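Local coordinates for NikO protein (Streptomyces tendae, PDB 4FQD), which transfers an enolpyruvyl group in nikkomycin biosynthesis, as an inverse alpha/beta barrel enzyme related to MurA and the EPSP synthases, at residues R70-H75 against S90-A95; Q213-K218 against G239-V244; L375-I380 against T402-T407. The protein carries 4 engineered substitutions. All blocks are in the same frame, centred on the assembly; numbering follows the deposited sequence.

Interaction 1 of 3, residues R70-H75 against S90-A95; sequences RAAGAH and SAWDRA
Ala72 CB sits over one face of the Trp92 indole, toward the rim of the ring system. It lies 3.7 Å from the centroid of the five-membered ring and 22° off the normal, a CH-pi contact with NE1 and CE2 nearest the methyl. Trp92 CG is anti to its own backbone N (chi1 -161°), and the ring lies back against the end of the helix, where Ala74 CB also meets CE3 at 3.7 Å. Phe69 adds an edge-to-face contact, and Leu115 and Arg118 of helix 112-118 touch the indole too. An alanine in place of Trp92 would probably open a gap beneath the Ala72 and Ala74 methyls and leave Phe69 without its aromatic partner. Next along, Asp93 N donates to Ala72 O at 3.2 Å, nearly in line with the carbonyl bond (177°). Asp93 CG lies between its backbone N and carbonyl carbon, and OD1 comes to 3.3 Å from Ala72 O, two acceptors that do not bond. At the backbone angles of Gly73 a side chain would run into the carbonyl oxygen of Ala72, and also into Asp93 OD2. Gly73 N bonds Arg70 O and Ala74 N bonds Phe69 O. These two bonds form the Schellman motif that ends helix 60-71, and the 90-95 loop packs against it.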
ATOM      1  N   ARG A  70       3.055  32.334 -29.783  1.00 26.90           N
ATOM      2  CA  ARG A  70       2.956  33.571 -30.551  1.00 22.57           C
ATOM      3  C   ARG A  70       3.975  34.613 -30.098  1.00 24.04           C
ATOM      4  O   ARG A  70       4.451  35.415 -30.901  1.00 24.49           O
ATOM      5  CB  ARG A  70       1.539  34.144 -30.468  1.00 19.09           C
ATOM      6  CG  ARG A  70       0.480  33.286 -31.140  1.00 22.92           C
ATOM      7  CD  ARG A  70      -0.877  33.970 -31.121  1.00 26.99           C
ATOM      8  NE  ARG A  70      -1.348  34.216 -29.761  1.00 28.97           N
ATOM      9  CZ  ARG A  70      -2.130  33.386 -29.080  1.00 28.87           C
ATOM     10  NH1 ARG A  70      -2.535  32.250 -29.634  1.00 24.59           N
ATOM     11  NH2 ARG A  70      -2.510  33.690 -27.846  1.00 25.28           N
ATOM     12  N   ALA A  71       4.308  34.595 -28.810  1.00 21.06           N
ATOM     13  CA  ALA A  71       5.274  35.540 -28.259  1.00 23.23           C
ATOM     14  C   ALA A  71       6.685  35.245 -28.761  1.00 33.20           C
ATOM     15  O   ALA A  71       7.545  36.125 -28.772  1.00 30.44           O
ATOM     16  CB  ALA A  71       5.234  35.517 -26.738  1.00 19.62           C
ATOM     17  N   ALA A  72       6.914  34.001 -29.173  1.00 24.65           N
ATOM     18  CA  ALA A  72       8.222  33.590 -29.672  1.00 20.95           C
ATOM     19  C   ALA A  72       8.269  33.632 -31.195  1.00 24.69           C
ATOM     20  O   ALA A  72       9.211  33.134 -31.811  1.00 26.06           O
ATOM     21  CB  ALA A  72       8.571  32.198 -29.165  1.00 22.43           C
ATOM     22  N   GLY A  73       7.245  34.227 -31.797  1.00 23.89           N
ATOM     23  CA  GLY A  73       7.184  34.360 -33.242  1.00 23.20           C
ATOM     24  C   GLY A  73       6.581  33.151 -33.931  1.00 29.43           C
ATOM     25  O   GLY A  73       6.452  33.126 -35.156  1.00 24.22           O
ATOM     26  N   ALA A  74       6.211  32.145 -33.144  1.00 28.91           N
ATOM     27  CA  ALA A  74       5.621  30.928 -33.688  1.00 25.74           C
ATOM     28  C   ALA A  74       4.114  31.077 -33.877  1.00 23.72           C
ATOM     29  O   ALA A  74       3.559  32.160 -33.687  1.00 26.25           O
ATOM     30  CB  ALA A  74       5.934  29.736 -32.794  1.00 24.16           C
ATOM     31  N   HIS A  75       3.457  29.984 -34.249  1.00 21.03           N
ATOM     32  CA  HIS A  75       2.025  30.002 -34.520  1.00 22.39           C
ATOM     33  C   HIS A  75       1.235  29.194 -33.493  1.00 26.49           C
ATOM     34  O   HIS A  75       1.668  28.120 -33.074  1.00 24.95           O
ATOM     35  CB  HIS A  75       1.748  29.471 -35.928  1.00 23.95           C
ATOM     36  CG  HIS A  75       0.291  29.314 -36.240  1.00 31.91           C
ATOM     37  ND1 HIS A  75      -0.417  28.174 -35.932  1.00 33.45           N
ATOM     38  CD2 HIS A  75      -0.588  30.155 -36.832  1.00 33.05           C
ATOM     39  CE1 HIS A  75      -1.671  28.319 -36.319  1.00 35.90           C
ATOM     40  NE2 HIS A  75      -1.802  29.513 -36.871  1.00 36.91           N
ATOM     41  N   SER A  90       7.645  26.397 -36.537  1.00 18.18           N
ATOM     42  CA  SER A  90       8.545  26.594 -37.670  1.00 22.05           C
ATOM     43  C   SER A  90       9.289  27.923 -37.588  1.00 24.31           C
ATOM     44  O   SER A  90      10.509  27.971 -37.744  1.00 24.43           O
ATOM     45  CB  SER A  90       7.772  26.516 -38.988  1.00 25.66           C
ATOM     46  OG  SER A  90       7.096  25.278 -39.114  1.00 29.82           O
ATOM     47  N   ALA A  91       8.549  28.999 -37.338  1.00 22.61           N
ATOM     48  CA  ALA A  91       9.129  30.339 -37.311  1.00 22.17           C
ATOM     49  C   ALA A  91       9.551  30.766 -35.908  1.00 22.21           C
ATOM     50  O   ALA A  91       9.672  31.959 -35.626  1.00 29.14           O
ATOM     51  CB  ALA A  91       8.155  31.347 -37.904  1.00 20.08           C
ATOM     52  N   TRP A  92       9.771  29.789 -35.035  1.00 24.32           N
ATOM     53  CA  TRP A  92      10.215  30.058 -33.672  1.00 26.78           C
ATOM     54  C   TRP A  92      11.613  30.672 -33.695  1.00 32.75           C
ATOM     55  O   TRP A  92      12.581  30.011 -34.068  1.00 29.29           O
ATOM     56  CB  TRP A  92      10.229  28.760 -32.862  1.00 24.50           C
ATOM     57  CG  TRP A  92      10.237  28.960 -31.375  1.00 22.95           C
ATOM     58  CD1 TRP A  92      11.175  29.625 -30.640  1.00 22.71           C
ATOM     59  CD2 TRP A  92       9.270  28.467 -30.438  1.00 20.55           C
ATOM     60  NE1 TRP A  92      10.845  29.589 -29.307  1.00 22.01           N
ATOM     61  CE2 TRP A  92       9.680  28.882 -29.157  1.00 24.25           C
ATOM     62  CE3 TRP A  92       8.094  27.720 -30.562  1.00 23.63           C
ATOM     63  CZ2 TRP A  92       8.957  28.575 -28.005  1.00 30.85           C
ATOM     64  CZ3 TRP A  92       7.377  27.416 -29.417  1.00 20.27           C
ATOM     65  CH2 TRP A  92       7.812  27.844 -28.156  1.00 20.94           C
ATOM     66  N   ASP A  93      11.715  31.938 -33.303  1.00 34.10           N
ATOM     67  CA  ASP A  93      13.005  32.626 -33.314  1.00 38.55           C
ATOM     68  C   ASP A  93      13.689  32.588 -31.951  1.00 39.46           C
ATOM     69  O   ASP A  93      13.324  31.794 -31.087  1.00 43.22           O
ATOM     70  CB  ASP A  93      12.858  34.069 -33.816  1.00 36.03           C
ATOM     71  CG  ASP A  93      11.915  34.899 -32.964  1.00 39.25           C
ATOM     72  OD1 ASP A  93      12.047  34.892 -31.722  1.00 38.28           O
ATOM     73  OD2 ASP A  93      11.037  35.571 -33.544  1.00 51.53           O
ATOM     74  N   ARG A  94      14.674  33.459 -31.758  1.00 54.51           N
ATOM     75  CA  ARG A  94      15.423  33.486 -30.507  1.00 54.22           C
ATOM     76  C   ARG A  94      15.408  34.855 -29.833  1.00 56.33           C
ATOM     77  O   ARG A  94      15.900  35.842 -30.382  1.00 62.66           O
ATOM     78  CB  ARG A  94      16.860  33.008 -30.730  1.00 49.25           C
ATOM     79  CG  ARG A  94      17.574  33.682 -31.889  1.00 52.55           C
ATOM     80  CD  ARG A  94      18.798  32.889 -32.306  1.00 58.31           C
ATOM     81  NE  ARG A  94      18.432  31.596 -32.876  1.00 53.46           N
ATOM     82  CZ  ARG A  94      19.299  30.631 -33.164  1.00 57.39           C
ATOM     83  NH1 ARG A  94      20.593  30.807 -32.928  1.00 58.55           N
ATOM     84  NH2 ARG A  94      18.873  29.487 -33.683  1.00 50.05           N
ATOM     85  N   ALA A  95      14.838  34.896 -28.633  1.00 42.09           N
ATOM     86  CA  ALA A  95      14.766  36.116 -27.840  1.00 60.82           C
ATOM     87  C   ALA A  95      14.405  35.772 -26.402  1.00 67.44           C
ATOM     88  O   ALA A  95      14.362  34.600 -26.027  1.00 62.74           O
ATOM     89  CB  ALA A  95      13.742  37.074 -28.428  1.00 60.85           C
TER

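Interaction 2 of 3, residues Q213-K218 against G239-V244; sequences QHPYLK and GPETWV
A beta-alpha-beta crossover starts here: Gln213 ends strand 209-213 as an antiparallel non-hydrogen-bonded partner of Thr242, and the loop to helix 219-231 runs over Glu241 and Trp243 of the neighbouring hairpin. His214 N donates to Glu241 O at 2.9 Å (N-H...O 159°), with the donor tilted 23° from the carbonyl plane. Gln213 CA adds a CA-H...O contact to the same Glu241 O at 3.4 Å. His214 and Glu241 cross at about a right angle, His214 CD2 lying 3.7 Å from Glu241 OE1. Their stronger polar partners are others: His214 ND1 bonds Asp176, and Glu241 OE1 makes a salt bridge with Arg337. Pro215 then sets its ring on the indole of Trp243. Its CG lies above the six-membered ring of Trp243, 3.6 Å from the centroid and 17° off the normal, while Pro215 CB reaches Trp243 CE3 at 3.8 Å. Leu217 CD2 approaches Trp243 CZ2 obliquely at 4.0 Å. The indole also stacks with Phe237 and touches Val221 and Val225 of helix 219-231. Proline CH-pi packing thus holds the strand-to-helix turn against the sheet, as part of a beta-alpha-beta-alpha-beta-beta unit, the repeat from which the inverse barrel of the EPSP synthase family is built.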
ATOM      1  N   GLN A 213      15.713   3.555 -19.926  1.00 20.33           N
ATOM      2  CA  GLN A 213      15.385   2.329 -19.210  1.00 19.91           C
ATOM      3  C   GLN A 213      14.318   2.554 -18.145  1.00 14.14           C
ATOM      4  O   GLN A 213      14.365   3.541 -17.414  1.00 14.79           O
ATOM      5  CB  GLN A 213      16.640   1.753 -18.562  1.00 19.60           C
ATOM      6  CG  GLN A 213      16.670   0.254 -18.567  1.00 24.91           C
ATOM      7  CD  GLN A 213      16.804  -0.307 -19.967  1.00 39.20           C
ATOM      8  OE1 GLN A 213      16.208  -1.331 -20.294  1.00 35.42           O
ATOM      9  NE2 GLN A 213      17.604   0.356 -20.798  1.00 28.82           N
ATOM     10  N   HIS A 214      13.372   1.621 -18.059  1.00 12.77           N
ATOM     11  CA  HIS A 214      12.257   1.702 -17.111  1.00 17.08           C
ATOM     12  C   HIS A 214      11.505   3.029 -17.193  1.00 15.94           C
ATOM     13  O   HIS A 214      11.506   3.804 -16.236  1.00 15.39           O
ATOM     14  CB  HIS A 214      12.746   1.474 -15.678  1.00 15.49           C
ATOM     15  CG  HIS A 214      13.533   0.213 -15.497  1.00 18.32           C
ATOM     16  ND1 HIS A 214      14.901   0.205 -15.340  1.00 18.12           N
ATOM     17  CD2 HIS A 214      13.140  -1.083 -15.448  1.00 19.21           C
ATOM     18  CE1 HIS A 214      15.320  -1.039 -15.201  1.00 22.29           C
ATOM     19  NE2 HIS A 214      14.272  -1.842 -15.265  1.00 28.66           N
ATOM     20  N   PRO A 215      10.851   3.294 -18.333  1.00 13.15           N
ATOM     21  CA  PRO A 215      10.201   4.592 -18.536  1.00 16.06           C
ATOM     22  C   PRO A 215       8.827   4.689 -17.878  1.00 12.88           C
ATOM     23  O   PRO A 215       8.224   3.673 -17.529  1.00 11.32           O
ATOM     24  CB  PRO A 215      10.052   4.657 -20.054  1.00 15.25           C
ATOM     25  CG  PRO A 215       9.859   3.235 -20.453  1.00 13.93           C
ATOM     26  CD  PRO A 215      10.689   2.410 -19.501  1.00 12.64           C
ATOM     27  N   TYR A 216       8.353   5.919 -17.707  1.00 12.37           N
ATOM     28  CA  TYR A 216       6.995   6.183 -17.249  1.00 14.13           C
ATOM     29  C   TYR A 216       6.045   5.683 -18.333  1.00 15.45           C
ATOM     30  O   TYR A 216       6.340   5.816 -19.521  1.00  9.96           O
ATOM     31  CB  TYR A 216       6.823   7.683 -17.019  1.00 16.19           C
ATOM     32  CG  TYR A 216       5.563   8.083 -16.287  1.00 19.74           C
ATOM     33  CD1 TYR A 216       5.404   7.812 -14.934  1.00 14.22           C
ATOM     34  CD2 TYR A 216       4.546   8.762 -16.944  1.00 18.76           C
ATOM     35  CE1 TYR A 216       4.256   8.190 -14.261  1.00 13.07           C
ATOM     36  CE2 TYR A 216       3.400   9.147 -16.280  1.00 20.06           C
ATOM     37  CZ  TYR A 216       3.258   8.857 -14.941  1.00 21.21           C
ATOM     38  OH  TYR A 216       2.113   9.239 -14.282  1.00 31.41           O
ATOM     39  N   LEU A 217       4.912   5.110 -17.935  1.00  9.12           N
ATOM     40  CA  LEU A 217       4.087   4.351 -18.876  1.00 10.62           C
ATOM     41  C   LEU A 217       2.676   4.887 -19.128  1.00 12.66           C
ATOM     42  O   LEU A 217       1.947   4.342 -19.956  1.00 16.83           O
ATOM     43  CB  LEU A 217       4.008   2.888 -18.435  1.00 16.66           C
ATOM     44  CG  LEU A 217       5.343   2.144 -18.394  1.00 19.02           C
ATOM     45  CD1 LEU A 217       5.173   0.773 -17.761  1.00 13.60           C
ATOM     46  CD2 LEU A 217       5.934   2.029 -19.794  1.00  9.68           C
ATOM     47  N   LYS A 218       2.287   5.940 -18.419  1.00 11.57           N
ATOM     48  CA  LYS A 218       0.959   6.521 -18.599  1.00 15.15           C
ATOM     49  C   LYS A 218       0.863   7.244 -19.945  1.00 18.79           C
ATOM     50  O   LYS A 218       1.889   7.625 -20.512  1.00 16.81           O
ATOM     51  CB  LYS A 218       0.641   7.473 -17.443  1.00 17.02           C
ATOM     52  CG  LYS A 218       0.625   6.799 -16.080  1.00 15.56           C
ATOM     53  CD  LYS A 218      -0.363   5.644 -16.053  1.00 15.03           C
ATOM     54  CE  LYS A 218      -0.425   4.991 -14.683  1.00 12.72           C
ATOM     55  NZ  LYS A 218      -0.952   5.919 -13.645  1.00 12.37           N
ATOM     56  N   GLY A 239      12.516  -3.419 -25.779  1.00 23.80           N
ATOM     57  CA  GLY A 239      12.083  -4.358 -24.762  1.00 22.65           C
ATOM     58  C   GLY A 239      10.923  -3.793 -23.969  1.00 28.17           C
ATOM     59  O   GLY A 239      10.496  -2.663 -24.213  1.00 24.86           O
ATOM     60  N   PRO A 240      10.401  -4.578 -23.017  1.00 29.03           N
ATOM     61  CA  PRO A 240       9.314  -4.120 -22.145  1.00 25.30           C
ATOM     62  C   PRO A 240       9.731  -2.899 -21.333  1.00 26.37           C
ATOM     63  O   PRO A 240       8.890  -2.065 -21.000  1.00 24.68           O
ATOM     64  CB  PRO A 240       9.089  -5.315 -21.214  1.00 26.53           C
ATOM     65  CG  PRO A 240       9.586  -6.491 -21.981  1.00 26.88           C
ATOM     66  CD  PRO A 240      10.756  -5.985 -22.768  1.00 27.58           C
ATOM     67  N   GLU A 241      11.021  -2.802 -21.027  1.00 19.22           N
ATOM     68  CA  GLU A 241      11.534  -1.703 -20.219  1.00 20.94           C
ATOM     69  C   GLU A 241      12.637  -0.932 -20.935  1.00 15.43           C
ATOM     70  O   GLU A 241      13.400  -0.201 -20.305  1.00 20.45           O
ATOM     71  CB  GLU A 241      12.060  -2.231 -18.879  1.00 23.93           C
ATOM     72  CG  GLU A 241      11.034  -2.995 -18.053  1.00 19.26           C
ATOM     73  CD  GLU A 241       9.940  -2.101 -17.496  1.00 21.01           C
ATOM     74  OE1 GLU A 241      10.085  -0.862 -17.568  1.00 18.63           O
ATOM     75  OE2 GLU A 241       8.935  -2.637 -16.983  1.00 21.27           O
ATOM     76  N   THR A 242      12.719  -1.092 -22.251  1.00 20.62           N
ATOM     77  CA  THR A 242      13.776  -0.448 -23.024  1.00 19.88           C
ATOM     78  C   THR A 242      13.238   0.353 -24.204  1.00 16.84           C
ATOM     79  O   THR A 242      12.656  -0.205 -25.133  1.00 19.74           O
ATOM     80  CB  THR A 242      14.801  -1.472 -23.547  1.00 17.41           C
ATOM     81  OG1 THR A 242      15.387  -2.172 -22.443  1.00 15.16           O
ATOM     82  CG2 THR A 242      15.895  -0.772 -24.339  1.00 10.58           C
ATOM     83  N   TRP A 243      13.442   1.665 -24.158  1.00 12.93           N
ATOM     84  CA  TRP A 243      13.054   2.543 -25.254  1.00 14.58           C
ATOM     85  C   TRP A 243      14.290   3.136 -25.918  1.00 16.53           C
ATOM     86  O   TRP A 243      15.156   3.700 -25.247  1.00 13.45           O
ATOM     87  CB  TRP A 243      12.136   3.662 -24.758  1.00 13.59           C
ATOM     88  CG  TRP A 243      10.773   3.188 -24.359  1.00 17.89           C
ATOM     89  CD1 TRP A 243      10.325   1.898 -24.342  1.00 17.62           C
ATOM     90  CD2 TRP A 243       9.678   3.995 -23.924  1.00 16.06           C
ATOM     91  NE1 TRP A 243       9.020   1.854 -23.921  1.00 15.43           N
ATOM     92  CE2 TRP A 243       8.595   3.138 -23.655  1.00 17.03           C
ATOM     93  CE3 TRP A 243       9.500   5.372 -23.729  1.00 18.20           C
ATOM     94  CZ2 TRP A 243       7.362   3.594 -23.207  1.00 17.54           C
ATOM     95  CZ3 TRP A 243       8.274   5.829 -23.283  1.00 12.88           C
ATOM     96  CH2 TRP A 243       7.221   4.944 -23.027  1.00  9.45           C
ATOM     97  N   VAL A 244      14.366   3.004 -27.237  1.00 12.74           N
ATOM     98  CA  VAL A 244      15.516   3.487 -27.990  1.00 14.25           C
ATOM     99  C   VAL A 244      15.116   4.599 -28.955  1.00 17.70           C
ATOM    100  O   VAL A 244      14.261   4.406 -29.819  1.00 15.90           O
ATOM    101  CB  VAL A 244      16.188   2.346 -28.781  1.00 16.90           C
ATOM    102  CG1 VAL A 244      17.325   2.886 -29.632  1.00 11.90           C
ATOM    103  CG2 VAL A 244      16.688   1.265 -27.836  1.00  9.98           C
TER

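Interaction 3 of 3, residues L375-I380 against T402-T407; sequences LEALGI and TDLRAT
Thr402 meets the last turn of helix 372-378 with both branches of its side chain. Its OG1 lies between the backbone N and the carbonyl carbon (chi1 58°) and touches Leu378 CD2 at 3.6 Å, the two side chains crossing at about a right angle. The methyl CG2 takes the other direction and approaches Ala377 O at 3.7 Å, with Ala377 CB a little farther off. Asp403 follows with its CB turned away from the helix, and its side chain touches Arg429 of the adjacent strand. Leu404 turns back toward the helix. Its CD2 packs on Leu378 CD1 at 3.8 Å and on Leu378 CG at 4.0 Å, again roughly at a right angle, and CD1 makes a looser contact of 4.4 Å with Ala377 CB. No hydrogen bond joins the two segments; alternate residues, Thr402 and Leu404, face the helix and meet it by van der Waals contact. At Arg405 the backbone N finds an acceptor in Glu374 OE1, one turn before Leu378 in helix 372-378. The helix itself closes with a Schellman motif at Gly379, and Leu375 O accepts from Leu378 N and Ile380 N on opposite faces of its plane. Strand 402-405 is an outermost strand of its sheet, paired in parallel with 425-429, while helix 409-419 brings Leu415 against Leu404 and Leu375, and Ala418 against Leu378.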
ATOM      1  N   LEU A 375     -12.491  18.019   4.731  1.00 15.16           N
ATOM      2  CA  LEU A 375     -13.494  16.960   4.709  1.00 15.47           C
ATOM      3  C   LEU A 375     -13.939  16.628   6.128  1.00 13.85           C
ATOM      4  O   LEU A 375     -15.067  16.190   6.349  1.00 15.94           O
ATOM      5  CB  LEU A 375     -12.942  15.702   4.034  1.00 15.19           C
ATOM      6  CG  LEU A 375     -12.752  15.738   2.517  1.00 15.84           C
ATOM      7  CD1 LEU A 375     -12.174  14.420   2.030  1.00 15.47           C
ATOM      8  CD2 LEU A 375     -14.070  16.034   1.821  1.00 15.02           C
ATOM      9  N   GLU A 376     -13.037  16.838   7.081  1.00 16.62           N
ATOM     10  CA  GLU A 376     -13.319  16.596   8.491  1.00 17.82           C
ATOM     11  C   GLU A 376     -14.445  17.500   8.982  1.00 17.97           C
ATOM     12  O   GLU A 376     -15.273  17.093   9.796  1.00 16.10           O
ATOM     13  CB  GLU A 376     -12.062  16.842   9.329  1.00 17.97           C
ATOM     14  CG  GLU A 376     -12.127  16.282  10.737  1.00 23.77           C
ATOM     15  CD  GLU A 376     -11.513  14.901  10.838  1.00 38.91           C
ATOM     16  OE1 GLU A 376     -10.668  14.566   9.982  1.00 36.96           O
ATOM     17  OE2 GLU A 376     -11.875  14.150  11.767  1.00 38.55           O
ATOM     18  N   ALA A 377     -14.465  18.731   8.477  1.00 20.02           N
ATOM     19  CA  ALA A 377     -15.470  19.714   8.867  1.00 21.14           C
ATOM     20  C   ALA A 377     -16.867  19.307   8.410  1.00 17.89           C
ATOM     21  O   ALA A 377     -17.865  19.686   9.024  1.00 23.06           O
ATOM     22  CB  ALA A 377     -15.109  21.086   8.316  1.00 14.80           C
ATOM     23  N   LEU A 378     -16.933  18.534   7.331  1.00 14.70           N
ATOM     24  CA  LEU A 378     -18.212  18.095   6.785  1.00 16.65           C
ATOM     25  C   LEU A 378     -18.776  16.888   7.531  1.00 14.82           C
ATOM     26  O   LEU A 378     -19.954  16.560   7.394  1.00 16.60           O
ATOM     27  CB  LEU A 378     -18.083  17.781   5.293  1.00 13.52           C
ATOM     28  CG  LEU A 378     -17.809  18.977   4.378  1.00 18.76           C
ATOM     29  CD1 LEU A 378     -17.701  18.528   2.932  1.00  9.27           C
ATOM     30  CD2 LEU A 378     -18.893  20.034   4.535  1.00 13.60           C
ATOM     31  N   GLY A 379     -17.931  16.232   8.319  1.00 15.43           N
ATOM     32  CA  GLY A 379     -18.358  15.086   9.101  1.00 15.53           C
ATOM     33  C   GLY A 379     -17.579  13.824   8.784  1.00 11.62           C
ATOM     34  O   GLY A 379     -17.704  12.816   9.478  1.00 17.22           O
ATOM     35  N   ILE A 380     -16.771  13.882   7.731  1.00 15.50           N
ATOM     36  CA  ILE A 380     -15.962  12.741   7.319  1.00 16.78           C
ATOM     37  C   ILE A 380     -14.793  12.526   8.278  1.00 14.67           C
ATOM     38  O   ILE A 380     -14.048  13.457   8.580  1.00 17.06           O
ATOM     39  CB  ILE A 380     -15.433  12.925   5.883  1.00 12.47           C
ATOM     40  CG1 ILE A 380     -16.592  13.199   4.924  1.00 12.44           C
ATOM     41  CG2 ILE A 380     -14.645  11.703   5.441  1.00 11.41           C
ATOM     42  CD1 ILE A 380     -16.164  13.417   3.491  1.00 12.64           C
ATOM     43  N   THR A 402     -20.513  25.310   6.997  1.00 19.80           N
ATOM     44  CA  THR A 402     -19.064  25.372   7.156  1.00 22.51           C
ATOM     45  C   THR A 402     -18.411  26.254   6.096  1.00 20.72           C
ATOM     46  O   THR A 402     -19.021  26.571   5.074  1.00 18.35           O
ATOM     47  CB  THR A 402     -18.432  23.969   7.089  1.00 26.31           C
ATOM     48  OG1 THR A 402     -18.765  23.351   5.840  1.00 21.51           O
ATOM     49  CG2 THR A 402     -18.941  23.099   8.230  1.00 19.51           C
ATOM     50  N   ASP A 403     -17.169  26.649   6.354  1.00 27.03           N
ATOM     51  CA  ASP A 403     -16.384  27.417   5.394  1.00 23.32           C
ATOM     52  C   ASP A 403     -15.150  26.632   4.971  1.00 22.86           C
ATOM     53  O   ASP A 403     -14.160  26.572   5.702  1.00 26.56           O
ATOM     54  CB  ASP A 403     -15.962  28.762   5.984  1.00 26.26           C
ATOM     55  CG  ASP A 403     -17.126  29.710   6.163  1.00 41.99           C
ATOM     56  OD1 ASP A 403     -17.633  30.229   5.145  1.00 50.88           O
ATOM     57  OD2 ASP A 403     -17.528  29.947   7.320  1.00 51.53           O
ATOM     58  N   LEU A 404     -15.214  26.035   3.787  1.00 16.13           N
ATOM     59  CA  LEU A 404     -14.136  25.176   3.308  1.00 20.78           C
ATOM     60  C   LEU A 404     -13.106  25.941   2.485  1.00 20.49           C
ATOM     61  O   LEU A 404     -13.453  26.766   1.641  1.00 20.41           O
ATOM     62  CB  LEU A 404     -14.704  24.010   2.494  1.00 18.79           C
ATOM     63  CG  LEU A 404     -15.037  22.717   3.245  1.00 20.37           C
ATOM     64  CD1 LEU A 404     -15.882  22.981   4.475  1.00 16.12           C
ATOM     65  CD2 LEU A 404     -15.744  21.740   2.325  1.00 21.15           C
ATOM     66  N   ARG A 405     -11.833  25.660   2.740  1.00 18.51           N
ATOM     67  CA  ARG A 405     -10.748  26.273   1.983  1.00 19.34           C
ATOM     68  C   ARG A 405      -9.996  25.225   1.174  1.00 19.52           C
ATOM     69  O   ARG A 405      -9.512  24.233   1.721  1.00 16.03           O
ATOM     70  CB  ARG A 405      -9.782  27.004   2.917  1.00 26.40           C
ATOM     71  CG  ARG A 405      -8.558  27.562   2.209  1.00 45.45           C
ATOM     72  CD  ARG A 405      -7.562  28.152   3.193  1.00 45.06           C
ATOM     73  NE  ARG A 405      -6.364  28.647   2.520  1.00 63.46           N
ATOM     74  CZ  ARG A 405      -6.261  29.854   1.974  1.00 69.57           C
ATOM     75  NH1 ARG A 405      -7.289  30.690   2.016  1.00 64.58           N
ATOM     76  NH2 ARG A 405      -5.135  30.226   1.381  1.00 58.99           N
ATOM     77  N   ALA A 406      -9.900  25.448  -0.133  1.00 21.13           N
ATOM     78  CA  ALA A 406      -9.177  24.537  -1.012  1.00 15.01           C
ATOM     79  C   ALA A 406      -7.682  24.827  -0.974  1.00 17.32           C
ATOM     80  O   ALA A 406      -7.265  25.983  -0.983  1.00 21.12           O
ATOM     81  CB  ALA A 406      -9.702  24.643  -2.430  1.00 17.16           C
ATOM     82  N   THR A 407      -6.878  23.771  -0.930  1.00 20.17           N
ATOM     83  CA  THR A 407      -5.428  23.920  -0.894  1.00 16.79           C
ATOM     84  C   THR A 407      -4.815  23.719  -2.274  1.00 18.62           C
ATOM     85  O   THR A 407      -3.726  24.219  -2.554  1.00 25.94           O
ATOM     86  CB  THR A 407      -4.780  22.933   0.095  1.00 19.42           C
ATOM     87  OG1 THR A 407      -5.170  21.594  -0.237  1.00 17.78           O
ATOM     88  CG2 THR A 407      -5.211  23.244   1.520  1.00 18.32           C
TER

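From the N terminus the three contacts follow in series, none nested in or crossing another. Interaction 1 closes a loop of 14 residues holding the hairpin 75-79/84-88 and ties the end of helix 60-71 to the loop before helix 99-102. Interaction 2 spans helix 219-231 and strand 235-239, joining the loop that leads into that helix to the hairpin 235-239/242-248 of a second sheet; its centre lies about 33 Å from that of interaction 1. Interaction 3 bridges strands 382-385 and 388-393, setting helix 372-378 against strand 402-405 of another sheet. It lies across the chain's centre from both others, in keeping with the two-domain build of this family.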